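Local coordinates for protein glutathione synthetase-like effector 30 (Gpa-GSS30-apo) (Globodera pallida, PDB 5OET) that is a nematode effector evolved from a housekeeping glutathione synthetase, and probably keeps the ATP-dependent ligase fold with an altered role, at residues 247-252 with 310-315; 158-163 with 334-339; 226-231 with 492-497; 165-170 with 184-189; 143-148 with 343-348. All blocks are in the same frame, centred on the assembly; numbering follows the deposited sequence.

Interaction 1: residues 247-252 with 310-315; sequences ILFLHG and VVFDRL
Leu248 O is held across the pair by a single donor, Phe312 N, at 2.7 Å and nearly along its C=O axis. The other three interstrand bonds repeat that scheme. Leu248 N reaches Val310 O at 2.9 Å. Leu250 N reaches Phe312 O at 3.0 Å and is almost straight, with an N-H...O angle of 178°. Arg314 N reaches Leu250 O at 2.8 Å. Leu248 and Leu250 thus both donate and accept, the pattern of parallel strands, and the segment axes run 4.7 Å apart at 20°. Phe249 turns its backbone bonds the other way, to Arg280 and Ile282 of strand 279-283.

On the face bearing Phe249, Phe312 and Arg314, the two phenyl rings lie side by side but perpendicular. With CG anti to its backbone N, Phe312 sends its edge toward the face of Phe249 in an offset edge-to-face pair, centroids 5.1 Å apart. Arg314 CB sits over the face of the His251 imidazole, 3.9 Å from the ring centroid, a CH-pi contact. Beyond it the chain bends twice, laying Arg314 CD over the Phe312 ring and leading NE to Ser262 OG and NH2 to Ile191 O. On the reverse face, Leu250 CD2 fills in against Val311 CG1 at 4.1 Å.

Helices 225-240 and 259-270 cover the aromatic face. Parallel strands with helices packed on one face, 246-251 lying between 279-283 and 306-314, are consistent with a Rossmann-like alpha/beta core.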
# COMPACT_ATOMS: atom_id res chain seq x y z
N ILE A 247 17.68 16.30 -4.11
CA ILE A 247 17.75 15.74 -2.78
C ILE A 247 18.24 14.28 -2.89
O ILE A 247 17.66 13.48 -3.64
CB ILE A 247 16.38 15.81 -2.11
CG1 ILE A 247 16.02 17.26 -1.84
CG2 ILE A 247 16.40 15.03 -0.81
CD1 ILE A 247 14.55 17.45 -1.52
N LEU A 248 19.28 13.94 -2.14
CA LEU A 248 19.88 12.62 -2.21
C LEU A 248 19.34 11.75 -1.10
O LEU A 248 19.37 12.15 0.07
CB LEU A 248 21.38 12.74 -2.10
CG LEU A 248 22.23 11.56 -2.56
CD1 LEU A 248 22.04 11.31 -4.05
CD2 LEU A 248 23.70 11.86 -2.26
N PHE A 249 18.81 10.58 -1.47
CA PHE A 249 18.41 9.56 -0.51
C PHE A 249 19.52 8.52 -0.56
O PHE A 249 19.69 7.83 -1.60
CB PHE A 249 17.05 8.96 -0.84
CG PHE A 249 15.90 9.86 -0.50
CD1 PHE A 249 15.67 11.03 -1.20
CD2 PHE A 249 15.05 9.55 0.53
CE1 PHE A 249 14.61 11.87 -0.89
CE2 PHE A 249 13.97 10.39 0.84
CZ PHE A 249 13.76 11.57 0.13
N LEU A 250 20.27 8.44 0.54
CA LEU A 250 21.39 7.53 0.66
C LEU A 250 20.97 6.31 1.48
O LEU A 250 20.61 6.44 2.64
CB LEU A 250 22.54 8.27 1.33
CG LEU A 250 23.97 7.82 1.08
CD1 LEU A 250 24.28 7.74 -0.40
CD2 LEU A 250 24.90 8.80 1.76
N HIS A 251 21.00 5.13 0.85
CA HIS A 251 20.57 3.88 1.49
C HIS A 251 21.74 2.91 1.59
O HIS A 251 22.74 3.08 0.93
CB HIS A 251 19.42 3.25 0.70
CG HIS A 251 18.13 3.97 0.88
ND1 HIS A 251 17.20 3.56 1.80
CD2 HIS A 251 17.64 5.11 0.34
CE1 HIS A 251 16.18 4.39 1.79
NE2 HIS A 251 16.44 5.37 0.95
N GLY A 252 21.58 1.90 2.44
CA GLY A 252 22.56 0.84 2.60
C GLY A 252 22.51 -0.15 1.47
O GLY A 252 23.53 -0.73 1.14
N VAL A 310 20.41 18.53 -0.30
CA VAL A 310 20.17 17.82 0.95
C VAL A 310 20.65 16.40 0.80
O VAL A 310 20.29 15.75 -0.17
CB VAL A 310 18.67 17.76 1.25
CG1 VAL A 310 18.40 17.10 2.60
CG2 VAL A 310 18.06 19.15 1.19
N VAL A 311 21.43 15.90 1.75
CA VAL A 311 21.72 14.47 1.80
C VAL A 311 20.89 13.83 2.90
O VAL A 311 21.19 13.98 4.08
CB VAL A 311 23.21 14.15 1.97
CG1 VAL A 311 23.42 12.65 2.04
CG2 VAL A 311 23.98 14.69 0.80
N PHE A 312 19.84 13.13 2.51
CA PHE A 312 18.99 12.45 3.44
C PHE A 312 19.61 11.07 3.70
O PHE A 312 19.56 10.19 2.86
CB PHE A 312 17.57 12.42 2.86
CG PHE A 312 16.48 12.14 3.87
CD1 PHE A 312 16.55 12.58 5.20
CD2 PHE A 312 15.35 11.44 3.48
CE1 PHE A 312 15.52 12.31 6.09
CE2 PHE A 312 14.32 11.15 4.37
CZ PHE A 312 14.40 11.59 5.67
N ASP A 313 20.28 10.95 4.85
CA ASP A 313 20.96 9.71 5.29
C ASP A 313 19.91 8.69 5.78
O ASP A 313 19.16 8.94 6.74
CB ASP A 313 21.99 9.98 6.44
CG ASP A 313 23.48 9.97 5.95
OD1 ASP A 313 23.82 9.10 5.13
OD2 ASP A 313 24.33 10.80 6.40
N ARG A 314 19.86 7.54 5.12
CA ARG A 314 19.02 6.44 5.52
C ARG A 314 19.92 5.22 5.66
O ARG A 314 19.64 4.14 5.14
CB ARG A 314 17.89 6.24 4.50
CG ARG A 314 17.18 7.53 4.09
CD ARG A 314 16.24 8.06 5.16
NE ARG A 314 14.94 7.39 5.09
CZ ARG A 314 14.20 6.99 6.13
NH1 ARG A 314 13.04 6.37 5.90
NH2 ARG A 314 14.61 7.17 7.40
N LEU A 315 21.02 5.42 6.40
CA LEU A 315 22.06 4.43 6.66
C LEU A 315 22.80 4.03 5.36
O LEU A 315 23.76 4.68 4.91
CB LEU A 315 21.45 3.20 7.38
CG LEU A 315 22.27 2.51 8.48
CD1 LEU A 315 22.35 3.45 9.67
CD2 LEU A 315 21.70 1.14 8.88

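Interaction 2: residues 158-163 with 334-339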
# COMPACT_ATOMS: atom_id res chain seq x y z
N GLN A 158 28.58 23.89 5.63
CA GLN A 158 27.14 24.11 5.63
C GLN A 158 26.65 24.32 7.07
O GLN A 158 26.51 23.35 7.81
CB GLN A 158 26.41 22.94 4.97
CG GLN A 158 24.92 23.13 4.79
CD GLN A 158 24.50 24.52 4.30
OE1 GLN A 158 24.30 25.43 5.09
NE2 GLN A 158 24.33 24.66 2.99
N PRO A 159 26.41 25.58 7.47
CA PRO A 159 25.85 25.89 8.81
C PRO A 159 24.45 25.35 9.07
O PRO A 159 24.12 25.08 10.22
CB PRO A 159 25.79 27.43 8.83
CG PRO A 159 26.80 27.85 7.83
CD PRO A 159 26.75 26.82 6.75
N VAL A 160 23.64 25.24 8.02
CA VAL A 160 22.25 24.80 8.15
C VAL A 160 22.18 23.28 8.24
O VAL A 160 22.60 22.57 7.33
CB VAL A 160 21.36 25.32 6.98
CG1 VAL A 160 19.96 24.72 7.05
CG2 VAL A 160 21.30 26.84 7.02
N ALA A 161 21.63 22.82 9.35
CA ALA A 161 21.38 21.41 9.62
C ALA A 161 19.89 21.20 9.65
O ALA A 161 19.14 22.07 10.04
CB ALA A 161 22.00 21.00 10.96
N MET A 162 19.49 20.02 9.21
CA MET A 162 18.13 19.51 9.35
C MET A 162 18.20 18.46 10.44
O MET A 162 19.05 17.59 10.39
CB MET A 162 17.68 18.86 8.06
CG MET A 162 16.38 18.10 8.16
SD MET A 162 15.84 17.69 6.51
CE MET A 162 14.70 16.36 6.90
N PHE A 163 17.32 18.54 11.42
CA PHE A 163 17.46 17.75 12.63
C PHE A 163 16.11 17.17 13.00
O PHE A 163 15.22 17.91 13.42
CB PHE A 163 18.05 18.65 13.71
CG PHE A 163 18.01 18.06 15.08
CD1 PHE A 163 18.34 16.72 15.30
CD2 PHE A 163 17.66 18.86 16.17
CE1 PHE A 163 18.29 16.19 16.58
CE2 PHE A 163 17.62 18.34 17.45
CZ PHE A 163 17.93 17.01 17.66
N THR A 334 28.89 21.39 1.10
CA THR A 334 27.83 22.36 1.29
C THR A 334 26.42 21.77 1.37
O THR A 334 25.48 22.49 1.68
CB THR A 334 27.86 23.46 0.23
OG1 THR A 334 27.52 22.91 -1.05
CG2 THR A 334 29.26 24.13 0.22
N ALA A 335 26.25 20.47 1.12
CA ALA A 335 24.92 19.86 1.23
C ALA A 335 24.42 19.93 2.67
O ALA A 335 25.20 19.82 3.62
CB ALA A 335 24.94 18.42 0.74
N ILE A 336 23.11 20.12 2.83
CA ILE A 336 22.51 20.06 4.15
C ILE A 336 22.46 18.58 4.53
O ILE A 336 22.04 17.76 3.75
CB ILE A 336 21.12 20.70 4.17
CG1 ILE A 336 21.23 22.18 3.82
CG2 ILE A 336 20.48 20.51 5.54
CD1 ILE A 336 19.88 22.87 3.65
N LYS A 337 22.95 18.26 5.73
CA LYS A 337 22.93 16.89 6.27
C LYS A 337 21.76 16.74 7.22
O LYS A 337 21.21 17.74 7.70
CB LYS A 337 24.24 16.56 6.99
CG LYS A 337 25.34 15.99 6.10
CD LYS A 337 25.92 17.02 5.16
CE LYS A 337 26.65 18.13 5.90
NZ LYS A 337 27.41 18.99 4.96
N THR A 338 21.41 15.49 7.51
CA THR A 338 20.12 15.15 8.15
C THR A 338 20.24 14.06 9.24
O THR A 338 19.68 12.98 9.07
CB THR A 338 19.13 14.61 7.07
OG1 THR A 338 19.62 13.37 6.55
CG2 THR A 338 18.92 15.63 5.90
N PRO A 339 20.94 14.31 10.34
CA PRO A 339 21.64 15.54 10.61
C PRO A 339 23.13 15.32 10.43
O PRO A 339 23.55 14.21 10.18
CB PRO A 339 21.29 15.79 12.09
CG PRO A 339 21.17 14.41 12.67
CD PRO A 339 20.93 13.45 11.53
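The two segments run the same way, their end-to-end directions 18° apart, yet only one backbone hydrogen bond joins them: Met162 N to Lys337 O, 3.2 Å and nearly along the C=O axis. In 334-339 only about 336-337 is strand-like, and weakly bonded, and a cis peptide precedes Pro339, whose CB lies 3.3 Å from Met162 O.

At the start of the pair a side chain does the joining. Gln158 leaves with CG anti to the backbone N (chi1 -174°) and bends at chi2, which divides the work of its amide. NE2 donates to Thr334 O at 2.8 Å, the acceptor close to the amide plane, while OE1 takes Val160 N of its own segment on a lone pair at 3.0 Å. Ile336 fills the middle: CG2 rests 3.5 Å from Val160 O, and CD1 crosses obliquely to Val160 CG1 at 3.9 Å. Further on, the extended Met162 runs alongside Thr338, SD touching CG2 at 3.8 Å, and Thr338 OG1 is bonded to Val311 of strand 306-314.

Lys337 curls back along its own segment, so that NZ meets Ala335 O at 2.7 Å and also Asp331 O at the end of helix 325-331. These two carbonyl oxygens, with a weak third from Ile330, hold the buried ammonium and probably stabilise its charge, while Gln158 supplies by side chain a link between segments that are otherwise sparsely bonded.

Interaction 3: residues 226-231 with 492-497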
# COMPACT_ATOMS: atom_id res chain seq x y z
N ASP A 226 4.71 11.09 7.64
CA ASP A 226 5.29 11.10 6.27
C ASP A 226 5.31 12.53 5.69
O ASP A 226 6.33 12.96 5.15
CB ASP A 226 4.61 10.09 5.30
CG ASP A 226 3.08 10.24 5.21
OD1 ASP A 226 2.47 11.10 5.91
OD2 ASP A 226 2.50 9.43 4.43
N THR A 227 4.21 13.25 5.86
CA THR A 227 4.12 14.66 5.49
C THR A 227 5.12 15.53 6.25
O THR A 227 5.75 16.39 5.66
CB THR A 227 2.68 15.17 5.75
OG1 THR A 227 1.80 14.46 4.88
CG2 THR A 227 2.53 16.68 5.52
N MET A 228 5.23 15.30 7.56
CA MET A 228 6.14 16.06 8.42
C MET A 228 7.56 16.06 7.86
O MET A 228 8.21 17.11 7.77
CB MET A 228 6.18 15.44 9.81
CG MET A 228 7.23 16.03 10.75
SD MET A 228 7.82 14.89 12.01
CE MET A 228 8.78 13.71 11.08
N ALA A 229 8.04 14.85 7.55
CA ALA A 229 9.37 14.64 6.99
C ALA A 229 9.50 15.36 5.63
O ALA A 229 10.45 16.09 5.41
CB ALA A 229 9.67 13.15 6.85
N ALA A 230 8.50 15.18 4.77
CA ALA A 230 8.44 15.86 3.49
C ALA A 230 8.51 17.38 3.63
O ALA A 230 9.33 18.01 2.97
CB ALA A 230 7.18 15.46 2.74
N GLU A 231 7.69 17.94 4.52
CA GLU A 231 7.65 19.40 4.72
C GLU A 231 8.99 19.96 5.19
O GLU A 231 9.31 21.10 4.88
CB GLU A 231 6.58 19.82 5.72
CG GLU A 231 5.13 19.67 5.23
CD GLU A 231 4.08 19.80 6.37
OE1 GLU A 231 2.92 20.18 6.06
OE2 GLU A 231 4.40 19.50 7.57
N TYR A 492 12.85 26.84 11.37
CA TYR A 492 11.70 26.03 11.08
C TYR A 492 11.51 24.94 12.14
O TYR A 492 12.46 24.21 12.44
CB TYR A 492 11.86 25.42 9.70
CG TYR A 492 10.69 24.59 9.29
CD1 TYR A 492 9.52 25.19 8.88
CD2 TYR A 492 10.75 23.19 9.33
CE1 TYR A 492 8.43 24.44 8.50
CE2 TYR A 492 9.66 22.42 8.96
CZ TYR A 492 8.50 23.05 8.55
OH TYR A 492 7.39 22.32 8.17
N PHE A 493 10.29 24.87 12.70
CA PHE A 493 9.83 23.73 13.50
C PHE A 493 8.73 22.98 12.74
O PHE A 493 7.70 23.59 12.41
CB PHE A 493 9.26 24.17 14.84
CG PHE A 493 10.27 24.77 15.80
CD1 PHE A 493 11.03 23.95 16.63
CD2 PHE A 493 10.42 26.15 15.90
CE1 PHE A 493 11.94 24.49 17.51
CE2 PHE A 493 11.33 26.70 16.79
CZ PHE A 493 12.09 25.86 17.60
N SER A 494 8.92 21.69 12.50
CA SER A 494 7.91 20.86 11.84
C SER A 494 6.76 20.57 12.77
O SER A 494 6.87 20.80 13.96
CB SER A 494 8.52 19.52 11.39
OG SER A 494 8.75 18.66 12.49
N ARG A 495 5.67 20.04 12.22
CA ARG A 495 4.58 19.48 13.03
C ARG A 495 5.16 18.31 13.84
O ARG A 495 6.20 17.76 13.49
CB ARG A 495 3.43 18.99 12.16
CG ARG A 495 3.78 17.80 11.26
CD ARG A 495 2.58 17.18 10.54
NE ARG A 495 2.21 17.89 9.30
CZ ARG A 495 1.11 18.64 9.12
NH1 ARG A 495 0.21 18.80 10.09
NH2 ARG A 495 0.92 19.22 7.94
N THR A 496 4.50 17.97 14.94
CA THR A 496 4.85 16.78 15.70
C THR A 496 4.14 15.57 15.13
O THR A 496 3.12 15.70 14.44
CB THR A 496 4.45 16.88 17.17
OG1 THR A 496 3.17 17.51 17.25
CG2 THR A 496 5.51 17.68 17.92
N GLY A 497 4.72 14.41 15.40
CA GLY A 497 4.15 13.12 15.04
C GLY A 497 4.27 12.15 16.20
O GLY A 497 4.93 12.45 17.20
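Glu231 and Arg495 cross at about a right angle as side chains, while the planes of their carboxylate and guanidinium are nearly parallel, 18° apart. Glu231 extends from the helix with CG anti to its carbonyl carbon; Arg495 starts in the crowded position between N and carbonyl carbon (chi1 66°) and bends at chi3, bringing its NE/NH2 side round to the carboxylate. Arg495 NH2 meets the syn lone pair of Glu231 OE1 at 2.9 Å, though OE1 lies out of the guanidinium plane and the N-H...O angle is only 141°. The second link, Arg495 NE to Glu231 OE2 at 3.2 Å, is weak. The salt bridge is thus two-pronged but uneven.

One turn back along helix 225-240, Met228 packs against the aliphatic part of Arg495, its CB 3.7 Å from Arg495 CG. Its CG comes to 3.4 Å from Arg495 O and to 3.5 Å from Ser494 OG, and its side chain continues onto Phe478 and Cys480 of strand 469-484. Thr227 adds its methyl, CG2, obliquely beside the guanidinium at 3.9 Å from Arg495 NH2. From the strand, Tyr492 points toward the helix and places OH 3.6 Å from Glu231 CB.

Ser494 OG donates to Arg495 O at 2.9 Å and is also bonded to Cys480 N, which ties the segment 492-497 to its neighbouring strand. Helix and sheet are therefore joined by the packing of Met228 on the arginine's methylenes, Arg495 O and Ser494 OG, with the ion pair beyond it along the arginine. Both charged residues are partly exposed, so solvent probably weakens the electrostatic gain.

Interaction 4: residues 165-170 with 184-189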
# COMPACT_ATOMS: atom_id res chain seq x y z
N GLN A 165 14.11 14.09 15.19
CA GLN A 165 14.29 13.31 16.41
C GLN A 165 13.06 12.47 16.66
O GLN A 165 11.96 12.87 16.31
CB GLN A 165 14.52 14.24 17.58
CG GLN A 165 15.29 13.68 18.77
CD GLN A 165 15.38 14.69 19.91
OE1 GLN A 165 14.36 15.11 20.44
NE2 GLN A 165 16.59 15.10 20.27
N ARG A 166 13.27 11.28 17.23
CA ARG A 166 12.20 10.48 17.84
C ARG A 166 12.59 10.25 19.29
O ARG A 166 13.59 9.61 19.55
CB ARG A 166 12.00 9.15 17.10
CG ARG A 166 10.57 8.59 17.26
CD ARG A 166 10.39 7.20 16.67
NE ARG A 166 11.20 6.20 17.38
CZ ARG A 166 11.99 5.27 16.84
NH1 ARG A 166 12.11 5.11 15.51
NH2 ARG A 166 12.68 4.47 17.65
N ALA A 167 11.81 10.80 20.21
CA ALA A 167 11.95 10.55 21.65
C ALA A 167 10.99 9.43 22.02
O ALA A 167 9.82 9.51 21.67
CB ALA A 167 11.59 11.79 22.45
N ASP A 168 11.47 8.40 22.72
CA ASP A 168 10.64 7.29 23.17
C ASP A 168 10.28 7.38 24.68
O ASP A 168 11.09 7.77 25.50
CB ASP A 168 11.32 5.97 22.83
CG ASP A 168 11.44 5.74 21.31
OD1 ASP A 168 10.76 6.43 20.52
OD2 ASP A 168 12.23 4.87 20.88
N TYR A 169 9.04 7.02 25.01
CA TYR A 169 8.52 7.09 26.36
C TYR A 169 7.81 5.81 26.79
O TYR A 169 7.28 5.06 25.97
CB TYR A 169 7.57 8.27 26.47
CG TYR A 169 8.23 9.61 26.16
CD1 TYR A 169 8.28 10.09 24.87
CD2 TYR A 169 8.77 10.42 27.19
CE1 TYR A 169 8.85 11.32 24.59
CE2 TYR A 169 9.34 11.65 26.92
CZ TYR A 169 9.38 12.10 25.62
OH TYR A 169 9.95 13.31 25.28
N MET A 170 7.83 5.57 28.10
CA MET A 170 7.09 4.50 28.77
C MET A 170 6.20 5.20 29.79
O MET A 170 6.67 6.11 30.47
CB MET A 170 8.06 3.56 29.51
CG MET A 170 7.86 2.07 29.27
SD MET A 170 9.03 1.28 28.10
CE MET A 170 8.07 -0.13 27.54
N VAL A 184 12.52 6.88 27.59
CA VAL A 184 13.35 5.68 27.48
C VAL A 184 14.62 5.97 26.69
O VAL A 184 15.67 5.46 27.04
CB VAL A 184 12.55 4.53 26.81
CG1 VAL A 184 13.39 3.27 26.70
CG2 VAL A 184 11.27 4.26 27.59
N GLU A 185 14.52 6.79 25.65
CA GLU A 185 15.59 6.96 24.66
C GLU A 185 15.30 8.17 23.75
O GLU A 185 14.16 8.61 23.64
CB GLU A 185 15.69 5.66 23.82
CG GLU A 185 16.60 5.63 22.58
CD GLU A 185 18.10 5.77 22.89
OE1 GLU A 185 18.92 4.95 22.39
OE2 GLU A 185 18.50 6.72 23.60
N VAL A 186 16.35 8.73 23.16
CA VAL A 186 16.24 9.64 22.01
C VAL A 186 17.06 9.11 20.84
O VAL A 186 18.14 8.55 21.02
CB VAL A 186 16.66 11.10 22.32
CG1 VAL A 186 15.58 11.78 23.12
CG2 VAL A 186 17.98 11.18 23.08
N ASN A 187 16.52 9.27 19.64
CA ASN A 187 17.11 8.78 18.41
C ASN A 187 17.12 9.90 17.38
O ASN A 187 16.21 10.73 17.35
CB ASN A 187 16.27 7.64 17.85
CG ASN A 187 16.11 6.52 18.84
OD1 ASN A 187 17.07 5.82 19.15
ND2 ASN A 187 14.88 6.35 19.35
N THR A 188 18.16 9.90 16.55
CA THR A 188 18.23 10.78 15.38
C THR A 188 18.95 10.04 14.26
O THR A 188 19.43 8.94 14.47
CB THR A 188 18.93 12.13 15.73
OG1 THR A 188 18.68 13.08 14.70
CG2 THR A 188 20.44 11.99 15.94
N GLY A 189 19.02 10.65 13.09
CA GLY A 189 19.67 10.01 11.95
C GLY A 189 18.75 9.04 11.26
O GLY A 189 17.65 9.42 10.86
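From its CB, Arg166 extends with CG anti to the backbone N (chi1 -154°) and CD following on, then bends at chi3 so that the guanidinium turns along its own strand toward Asp168, two residues later on the same face. Arg166 NE meets Asp168 OD1 at 3.2 Å and Arg166 NH2 meets Asp168 OD2 at 3.3 Å, each on a syn lone pair and within a few degrees of the guanidinium plane: a side-on, two-nitrogen salt bridge. Arg166 NH1 goes to Gly192 O. Across the pair Asn187 runs alongside, but Asn187 ND2, 3.4 Å from Arg166 NH2, is another donor, so this is proximity without a bond.

The backbone carries the joining. Arg166 and Asn187 form an antiparallel hydrogen-bonded pair, with both N...O distances 3.0 Å. Asp168 N binds Glu185 O at 2.9 Å, whereas Asp168 O takes Val184 N at 2.7 Å; two residues thus face one, a classic beta bulge in this hairpin of strands 160-173 and 179-188. Past it, Val184 CG2 touches Met170 SD at 3.8 Å. On the other face Val186 CG1 packs on Ala167 CB at 4.0 Å.

Asp168 is buried, and its OD2 also lies close to the like-charged Glu474. The planar grip of Arg166 would offset that repulsion and probably keeps Asp168 ionised.

Interaction 5: residues 143-148 with 343-348; sequences KLVKRL and FALSHT
Leu144 and Leu345 share one conformation: CG lies anti to the backbone N in each (chi1 -176° and -168°) and chi2 is near 60°. Crossing obliquely, Leu144 thereby leads with CD2, whose closest approach is 3.8 Å to Leu345 N. The same Leu144 CD2 lies 3.9 Å from Leu345 CB. It also reaches Ala344 CB at 4.0 Å. One methyl thus touches one backbone N and two CB atoms, and both Ala344 and Leu345 point their CB toward the helix it comes from.

Leu345 answers with its own CD2, at 4.4 Å from both Val145 CG2 and Leu148 CD2, looser contacts that follow one flank of helix 141-150. No hydrogen bond crosses, and the summed buried surface of 175 Å² marks a light touch. It is plain packing of helix 141-150 against the short helical turn 342-345, with Tyr122 and Leu125 of helix 122-127 closing round Leu345, and Phe328 of helix 325-331 on Leu144 and Leu148.

Leu144 and Leu148, four residues apart and linked by the helical bond from Leu148 N to Leu144 O (3.1 Å), both direct CB toward the turn. Of the residues they and Val145 meet, Leu345 is buried, whereas Ala344 remains exposed. The chain then makes a type I turn from Leu345 to Thr348, and His347 ND1 reaches back to donate to Phe343 O at 2.8 Å.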
# COMPACT_ATOMS: atom_id res chain seq x y z
N LYS A 143 36.82 7.33 17.67
CA LYS A 143 36.84 7.42 16.20
C LYS A 143 36.02 8.60 15.62
O LYS A 143 36.42 9.20 14.62
CB LYS A 143 36.37 6.09 15.57
CG LYS A 143 37.34 4.93 15.82
CD LYS A 143 38.49 4.94 14.82
CE LYS A 143 39.62 3.98 15.21
NZ LYS A 143 39.20 2.55 15.23
N LEU A 144 34.88 8.91 16.24
CA LEU A 144 34.05 10.05 15.82
C LEU A 144 34.68 11.41 16.13
O LEU A 144 34.64 12.32 15.30
CB LEU A 144 32.65 9.97 16.46
CG LEU A 144 31.62 11.03 16.06
CD1 LEU A 144 31.40 11.07 14.54
CD2 LEU A 144 30.31 10.77 16.79
N VAL A 145 35.25 11.54 17.33
CA VAL A 145 35.97 12.77 17.69
C VAL A 145 37.15 13.02 16.74
O VAL A 145 37.30 14.12 16.23
CB VAL A 145 36.45 12.75 19.17
CG1 VAL A 145 37.48 13.83 19.46
CG2 VAL A 145 35.25 12.89 20.10
N LYS A 146 37.98 12.00 16.53
CA LYS A 146 39.11 12.05 15.58
C LYS A 146 38.67 12.67 14.23
O LYS A 146 39.35 13.54 13.71
CB LYS A 146 39.72 10.64 15.42
CG LYS A 146 40.55 10.33 14.18
CD LYS A 146 41.81 11.17 14.06
CE LYS A 146 42.45 10.96 12.68
NZ LYS A 146 43.73 11.70 12.46
N ARG A 147 37.53 12.22 13.71
CA ARG A 147 36.99 12.73 12.44
C ARG A 147 36.58 14.21 12.52
O ARG A 147 37.10 15.04 11.78
CB ARG A 147 35.79 11.91 12.00
CG ARG A 147 36.09 10.46 11.69
CD ARG A 147 36.51 10.28 10.25
NE ARG A 147 36.55 8.86 9.91
CZ ARG A 147 36.76 8.37 8.69
NH1 ARG A 147 36.97 9.17 7.65
NH2 ARG A 147 36.74 7.05 8.52
N LEU A 148 35.66 14.53 13.42
CA LEU A 148 35.14 15.90 13.60
C LEU A 148 36.26 16.95 13.77
O LEU A 148 36.12 18.10 13.35
CB LEU A 148 34.17 15.96 14.80
CG LEU A 148 32.68 15.70 14.57
CD1 LEU A 148 32.42 14.55 13.62
CD2 LEU A 148 31.99 15.42 15.89
N PHE A 343 25.75 15.34 15.63
CA PHE A 343 24.55 14.96 16.37
C PHE A 343 24.61 13.54 16.90
O PHE A 343 23.98 13.25 17.92
CB PHE A 343 23.30 15.14 15.52
CG PHE A 343 22.87 16.56 15.42
CD1 PHE A 343 23.57 17.45 14.64
CD2 PHE A 343 21.78 17.02 16.10
CE1 PHE A 343 23.18 18.77 14.53
CE2 PHE A 343 21.38 18.33 16.00
CZ PHE A 343 22.08 19.21 15.22
N ALA A 344 25.37 12.67 16.23
CA ALA A 344 25.61 11.32 16.75
C ALA A 344 26.34 11.34 18.10
O ALA A 344 26.08 10.47 18.94
CB ALA A 344 26.41 10.50 15.75
N LEU A 345 27.23 12.31 18.29
CA LEU A 345 27.91 12.51 19.58
C LEU A 345 26.93 13.03 20.67
O LEU A 345 27.01 12.63 21.83
CB LEU A 345 29.10 13.46 19.39
CG LEU A 345 30.12 13.59 20.52
CD1 LEU A 345 30.76 12.26 20.87
CD2 LEU A 345 31.19 14.60 20.14
N SER A 346 26.00 13.91 20.30
CA SER A 346 25.03 14.43 21.27
C SER A 346 23.87 13.47 21.57
O SER A 346 23.00 13.80 22.37
CB SER A 346 24.48 15.79 20.82
OG SER A 346 23.44 15.66 19.86
N HIS A 347 23.82 12.31 20.93
CA HIS A 347 22.75 11.33 21.19
C HIS A 347 23.26 9.99 21.71
O HIS A 347 22.54 9.00 21.75
CB HIS A 347 21.91 11.14 19.93
CG HIS A 347 21.03 12.31 19.61
ND1 HIS A 347 21.54 13.56 19.32
CD2 HIS A 347 19.69 12.42 19.57
CE1 HIS A 347 20.53 14.39 19.09
NE2 HIS A 347 19.40 13.72 19.24
N THR A 348 24.51 9.96 22.16
CA THR A 348 24.95 8.80 22.89
C THR A 348 24.11 8.69 24.15
O THR A 348 23.51 9.66 24.61
CB THR A 348 26.45 8.87 23.30
OG1 THR A 348 26.68 9.96 24.20
CG2 THR A 348 27.35 8.99 22.06

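In the fold
Interactions 1 and 2 share a sheet: Val311 N probably bonds Ile336 O (2.8 Å), and Val311 O takes Thr338 OG1 (3.0 Å). Interaction 2 joins that sheet to strand 160-173 of the larger sheet, and this strand continues into interaction 4; there Pro339 CG lies 3.5 Å from Thr188 OG1. Interaction 5 reaches both, through Phe163 CG and Phe343 CE2 (3.5 Å) and a probable bond from Gln165 NE2 to His347 NE2 (3.3 Å). Interaction 3, its centre about 17 Å from that of interaction 1, sets helix 225-240 on the larger sheet beside Cys480, whose disulfide partner Cys164 sits between interactions 2 and 4. None of the segments supplies the magnesium ligands His406 and Glu426.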